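E3 19 kDa protein (Human adenovirus E serotype 4, PDB 5IRO) probably binds class I MHC heavy chains, retains them in the endoplasmic reticulum and inhibits tapasin, so that fewer class I molecules reach the surface of the infected cell. Local coordinates at residues D8-L20 with A30-V42. Residues are numbered along the deposited sequence; the frame is centred on the assembly and turned at random.
Sequences DPCLTFNPDKCQL and AVLIKCGWECQSV
Two disulfides, Cys-10 to Cys-39 and Cys-18 to Cys-35, tie the N-terminal loop to the chain that leaves strand 29-34. They pin the segment before the first strand to the segment after the second. This is the luminal domain of E3-19K; the membrane-spanning part is not in this chain.

In the first bridge, the SG atoms of Cys-10 and Cys-39 are 2.0 Å apart. The modelled C-S-S-C torsion is -165°, which is not secure because this end of the loop is poorly ordered. Beside it the ring of Pro-9 lies against the backbone of Glu-38, with Pro-9 CB 3.4 Å from Glu-38 O.

The second disulfide is buried. Cys-18 SG and Cys-35 SG are 2.0 Å apart. Each sulfur lies beside its own backbone N, anti to the carbonyl carbon (chi1 -74° and -63°). The detailed geometry of this bridge is doubtful. Next along, the backbone N of Lys-34 donates to Gln-19 O in a bond modelled short and bent. The side chains of Gln-19 and Lys-34 run side by side in the same direction, both extended beyond CG. Gln-19 CG packs on Lys-34 CB at 3.8 Å. Leu-20 and Ile-33 form a non-hydrogen-bonded antiparallel pair, and Leu-20 CD1 meets Ile-33 CG1 at 4.3 Å.

Here the loop passes into strand 20-24, outermost in its sheet within this chain, which pairs with the central strand 29-34. On the other side of 29-34 lies strand 54-59. Ile-33 also touches Tyr-67 of strand 66-72 in the second sheet.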
loop_
_atom_site.group_PDB
_atom_site.type_symbol
_atom_site.label_atom_id
_atom_site.label_comp_id
_atom_site.label_asym_id
_atom_site.label_seq_id
_atom_site.Cartn_x
_atom_site.Cartn_y
_atom_site.Cartn_z
ATOM N N ASP D 8 -7.183 18.565 34.873
ATOM C CA ASP D 8 -8.285 18.959 34.009
ATOM C C ASP D 8 -7.834 19.060 32.558
ATOM O O ASP D 8 -6.762 19.593 32.291
ATOM C CB ASP D 8 -8.832 20.310 34.473
ATOM C CG ASP D 8 -10.169 20.630 33.860
ATOM O OD1 ASP D 8 -10.278 20.692 32.615
ATOM O OD2 ASP D 8 -11.127 20.804 34.627
ATOM N N PRO D 9 -8.634 18.539 31.621
ATOM C CA PRO D 9 -8.173 18.627 30.236
ATOM C C PRO D 9 -8.733 19.794 29.419
ATOM O O PRO D 9 -7.969 20.451 28.704
ATOM C CB PRO D 9 -8.642 17.297 29.627
ATOM C CG PRO D 9 -9.855 16.943 30.412
ATOM C CD PRO D 9 -9.692 17.528 31.790
ATOM N N CYS D 10 -10.028 20.071 29.548
ATOM C CA CYS D 10 -10.724 20.850 28.534
ATOM C C CYS D 10 -11.140 22.281 28.877
ATOM O O CYS D 10 -11.620 23.002 28.000
ATOM C CB CYS D 10 -11.966 20.068 28.089
ATOM S SG CYS D 10 -11.647 18.525 27.194
ATOM N N LEU D 11 -10.957 22.711 30.122
ATOM C CA LEU D 11 -11.241 24.103 30.462
ATOM C C LEU D 11 -9.998 24.944 30.253
ATOM O O LEU D 11 -10.041 26.169 30.376
ATOM C CB LEU D 11 -11.735 24.267 31.907
ATOM C CG LEU D 11 -11.022 23.690 33.132
ATOM C CD1 LEU D 11 -9.706 24.391 33.459
ATOM C CD2 LEU D 11 -11.956 23.754 34.332
ATOM N N THR D 12 -8.890 24.283 29.937
ATOM C CA THR D 12 -7.628 24.985 29.786
ATOM C C THR D 12 -7.664 25.746 28.475
ATOM O O THR D 12 -8.084 25.215 27.447
ATOM C CB THR D 12 -6.441 23.996 29.771
ATOM O OG1 THR D 12 -6.549 23.128 28.635
ATOM C CG2 THR D 12 -6.423 23.155 31.041
ATOM N N PHE D 13 -7.220 26.996 28.518
ATOM C CA PHE D 13 -7.213 27.837 27.333
ATOM C C PHE D 13 -5.893 27.653 26.590
ATOM O O PHE D 13 -5.310 28.618 26.095
ATOM C CB PHE D 13 -7.392 29.305 27.733
ATOM C CG PHE D 13 -8.714 29.602 28.402
ATOM C CD1 PHE D 13 -9.826 28.806 28.170
ATOM C CD2 PHE D 13 -8.835 30.669 29.282
ATOM C CE1 PHE D 13 -11.035 29.075 28.794
ATOM C CE2 PHE D 13 -10.040 30.944 29.909
ATOM C CZ PHE D 13 -11.142 30.145 29.663
ATOM N N ASN D 14 -5.417 26.412 26.520
ATOM C CA ASN D 14 -4.084 26.155 25.982
ATOM C C ASN D 14 -3.978 25.626 24.546
ATOM O O ASN D 14 -2.964 25.856 23.886
ATOM C CB ASN D 14 -3.272 25.285 26.946
ATOM C CG ASN D 14 -2.879 26.032 28.202
ATOM O OD1 ASN D 14 -3.249 27.193 28.388
ATOM N ND2 ASN D 14 -2.134 25.371 29.076
ATOM N N PRO D 15 -5.013 24.921 24.052
ATOM C CA PRO D 15 -4.897 24.599 22.626
ATOM C C PRO D 15 -4.997 25.833 21.722
ATOM O O PRO D 15 -6.055 26.156 21.181
ATOM C CB PRO D 15 -6.067 23.641 22.395
ATOM C CG PRO D 15 -6.188 22.927 23.702
ATOM C CD PRO D 15 -5.931 23.990 24.739
ATOM N N ASP D 16 -3.864 26.516 21.599
ATOM C CA ASP D 16 -3.622 27.520 20.579
ATOM C C ASP D 16 -2.549 26.860 19.743
ATOM O O ASP D 16 -2.524 26.965 18.516
ATOM C CB ASP D 16 -3.093 28.819 21.191
ATOM C CG ASP D 16 -1.663 29.133 20.762
ATOM O OD1 ASP D 16 -1.480 29.936 19.823
ATOM O OD2 ASP D 16 -0.720 28.566 21.358
ATOM N N LYS D 17 -1.663 26.159 20.445
ATOM C CA LYS D 17 -0.597 25.406 19.817
ATOM C C LYS D 17 -1.075 23.975 19.626
ATOM O O LYS D 17 -0.869 23.110 20.479
ATOM C CB LYS D 17 0.667 25.438 20.687
ATOM C CG LYS D 17 1.858 24.695 20.101
ATOM C CD LYS D 17 3.025 24.650 21.081
ATOM C CE LYS D 17 3.499 26.048 21.446
ATOM N NZ LYS D 17 4.665 26.027 22.374
ATOM N N CYS D 18 -1.729 23.747 18.494
ATOM C CA CYS D 18 -2.081 22.414 18.044
ATOM C C CYS D 18 -1.076 21.992 16.977
ATOM O O CYS D 18 -1.049 22.556 15.881
ATOM C CB CYS D 18 -3.503 22.411 17.487
ATOM S SG CYS D 18 -4.785 22.511 18.740
ATOM N N GLN D 19 -0.251 21.004 17.307
ATOM C CA GLN D 19 0.885 20.612 16.477
ATOM C C GLN D 19 0.489 20.157 15.074
ATOM O O GLN D 19 -0.567 19.564 14.874
ATOM C CB GLN D 19 1.663 19.485 17.163
ATOM C CG GLN D 19 0.898 18.165 17.212
ATOM C CD GLN D 19 1.692 17.025 17.810
ATOM O OE1 GLN D 19 1.735 16.851 19.027
ATOM N NE2 GLN D 19 2.320 16.229 16.951
ATOM N N LEU D 20 1.328 20.470 14.094
ATOM C CA LEU D 20 1.061 20.051 12.723
ATOM C C LEU D 20 2.301 19.506 12.010
ATOM O O LEU D 20 3.415 19.987 12.218
ATOM C CB LEU D 20 0.376 21.155 11.903
ATOM C CG LEU D 20 1.023 22.509 11.605
ATOM C CD1 LEU D 20 0.198 23.228 10.549
ATOM C CD2 LEU D 20 1.139 23.373 12.850
ATOM N N ALA D 30 0.842 17.048 1.808
ATOM C CA ALA D 30 -0.168 16.599 2.760
ATOM C C ALA D 30 0.031 17.257 4.118
ATOM O O ALA D 30 1.095 17.135 4.741
ATOM C CB ALA D 30 -0.134 15.084 2.896
ATOM N N VAL D 31 -1.014 17.953 4.558
ATOM C CA VAL D 31 -1.023 18.674 5.822
ATOM C C VAL D 31 -1.754 17.882 6.897
ATOM O O VAL D 31 -2.825 17.326 6.646
ATOM C CB VAL D 31 -1.730 20.038 5.664
ATOM C CG1 VAL D 31 -1.688 20.822 6.963
ATOM C CG2 VAL D 31 -1.109 20.834 4.529
ATOM N N LEU D 32 -1.173 17.832 8.091
ATOM C CA LEU D 32 -1.790 17.125 9.207
ATOM C C LEU D 32 -1.778 17.993 10.458
ATOM O O LEU D 32 -0.769 18.066 11.155
ATOM C CB LEU D 32 -1.044 15.824 9.489
ATOM C CG LEU D 32 -1.672 14.956 10.581
ATOM C CD1 LEU D 32 -2.845 14.157 10.034
ATOM C CD2 LEU D 32 -0.635 14.053 11.219
ATOM N N ILE D 33 -2.907 18.628 10.753
ATOM C CA ILE D 33 -3.031 19.457 11.946
ATOM C C ILE D 33 -3.516 18.630 13.132
ATOM O O ILE D 33 -4.697 18.284 13.218
ATOM C CB ILE D 33 -4.005 20.627 11.716
ATOM C CG1 ILE D 33 -3.673 21.338 10.401
ATOM C CG2 ILE D 33 -3.956 21.603 12.881
ATOM C CD1 ILE D 33 -4.696 22.377 9.986
ATOM N N LYS D 34 -2.601 18.311 14.042
ATOM C CA LYS D 34 -2.941 17.505 15.210
ATOM C C LYS D 34 -3.084 18.338 16.486
ATOM O O LYS D 34 -2.119 18.929 16.971
ATOM C CB LYS D 34 -1.900 16.405 15.421
ATOM C CG LYS D 34 -2.237 15.448 16.553
ATOM C CD LYS D 34 -1.233 14.311 16.621
ATOM C CE LYS D 34 -1.633 13.278 17.660
ATOM N NZ LYS D 34 -0.610 12.204 17.780
ATOM N N CYS D 35 -4.297 18.376 17.021
ATOM C CA CYS D 35 -4.546 18.978 18.323
ATOM C C CYS D 35 -4.841 17.887 19.344
ATOM O O CYS D 35 -4.789 16.700 19.019
ATOM C CB CYS D 35 -5.691 19.994 18.242
ATOM S SG CYS D 35 -5.349 21.417 17.174
ATOM N N GLY D 36 -5.164 18.284 20.571
ATOM C CA GLY D 36 -5.316 17.324 21.651
ATOM C C GLY D 36 -6.472 16.354 21.491
ATOM O O GLY D 36 -7.531 16.712 20.975
ATOM N N TRP D 37 -6.257 15.117 21.932
ATOM C CA TRP D 37 -7.291 14.084 21.916
ATOM C C TRP D 37 -7.833 13.844 23.323
ATOM O O TRP D 37 -8.523 12.855 23.581
ATOM C CB TRP D 37 -6.732 12.785 21.335
ATOM C CG TRP D 37 -6.666 12.783 19.844
ATOM C CD1 TRP D 37 -5.572 13.047 19.072
ATOM C CD2 TRP D 37 -7.736 12.495 18.938
ATOM N NE1 TRP D 37 -5.897 12.948 17.742
ATOM C CE2 TRP D 37 -7.221 12.608 17.632
ATOM C CE3 TRP D 37 -9.082 12.154 19.103
ATOM C CZ2 TRP D 37 -8.003 12.392 16.499
ATOM C CZ3 TRP D 37 -9.857 11.941 17.979
ATOM C CH2 TRP D 37 -9.315 12.060 16.694
ATOM N N GLU D 38 -7.515 14.766 24.224
ATOM C CA GLU D 38 -7.943 14.688 25.613
ATOM C C GLU D 38 -9.202 15.526 25.792
ATOM O O GLU D 38 -9.793 15.570 26.873
ATOM C CB GLU D 38 -6.836 15.196 26.538
ATOM C CG GLU D 38 -5.456 14.638 26.219
ATOM C CD GLU D 38 -4.688 15.515 25.246
ATOM O OE1 GLU D 38 -5.237 16.557 24.828
ATOM O OE2 GLU D 38 -3.543 15.165 24.895
ATOM N N CYS D 39 -9.607 16.184 24.711
ATOM C CA CYS D 39 -10.745 17.089 24.717
ATOM C C CYS D 39 -11.687 16.750 23.564
ATOM O O CYS D 39 -11.235 16.473 22.452
ATOM C CB CYS D 39 -10.263 18.538 24.574
ATOM S SG CYS D 39 -10.485 19.641 25.982
ATOM N N GLN D 40 -12.990 16.750 23.830
ATOM C CA GLN D 40 -13.980 16.624 22.766
ATOM C C GLN D 40 -14.457 18.045 22.469
ATOM O O GLN D 40 -14.173 18.960 23.243
ATOM C CB GLN D 40 -15.127 15.710 23.232
ATOM C CG GLN D 40 -16.421 15.761 22.414
ATOM C CD GLN D 40 -16.220 15.377 20.958
ATOM O OE1 GLN D 40 -16.032 16.239 20.099
ATOM N NE2 GLN D 40 -16.272 14.082 20.672
ATOM N N SER D 41 -15.146 18.235 21.345
ATOM C CA SER D 41 -15.726 19.526 20.976
ATOM C C SER D 41 -14.681 20.586 20.619
ATOM O O SER D 41 -15.024 21.650 20.101
ATOM C CB SER D 41 -16.694 20.036 22.050
ATOM O OG SER D 41 -17.742 19.107 22.259
ATOM N N VAL D 42 -13.410 20.292 20.879
ATOM C CA VAL D 42 -12.336 21.132 20.368
ATOM C C VAL D 42 -12.282 20.885 18.867
ATOM O O VAL D 42 -11.673 19.927 18.390
ATOM C CB VAL D 42 -10.973 20.874 21.076
ATOM C CG1 VAL D 42 -10.719 19.390 21.240
ATOM C CG2 VAL D 42 -9.823 21.549 20.328
#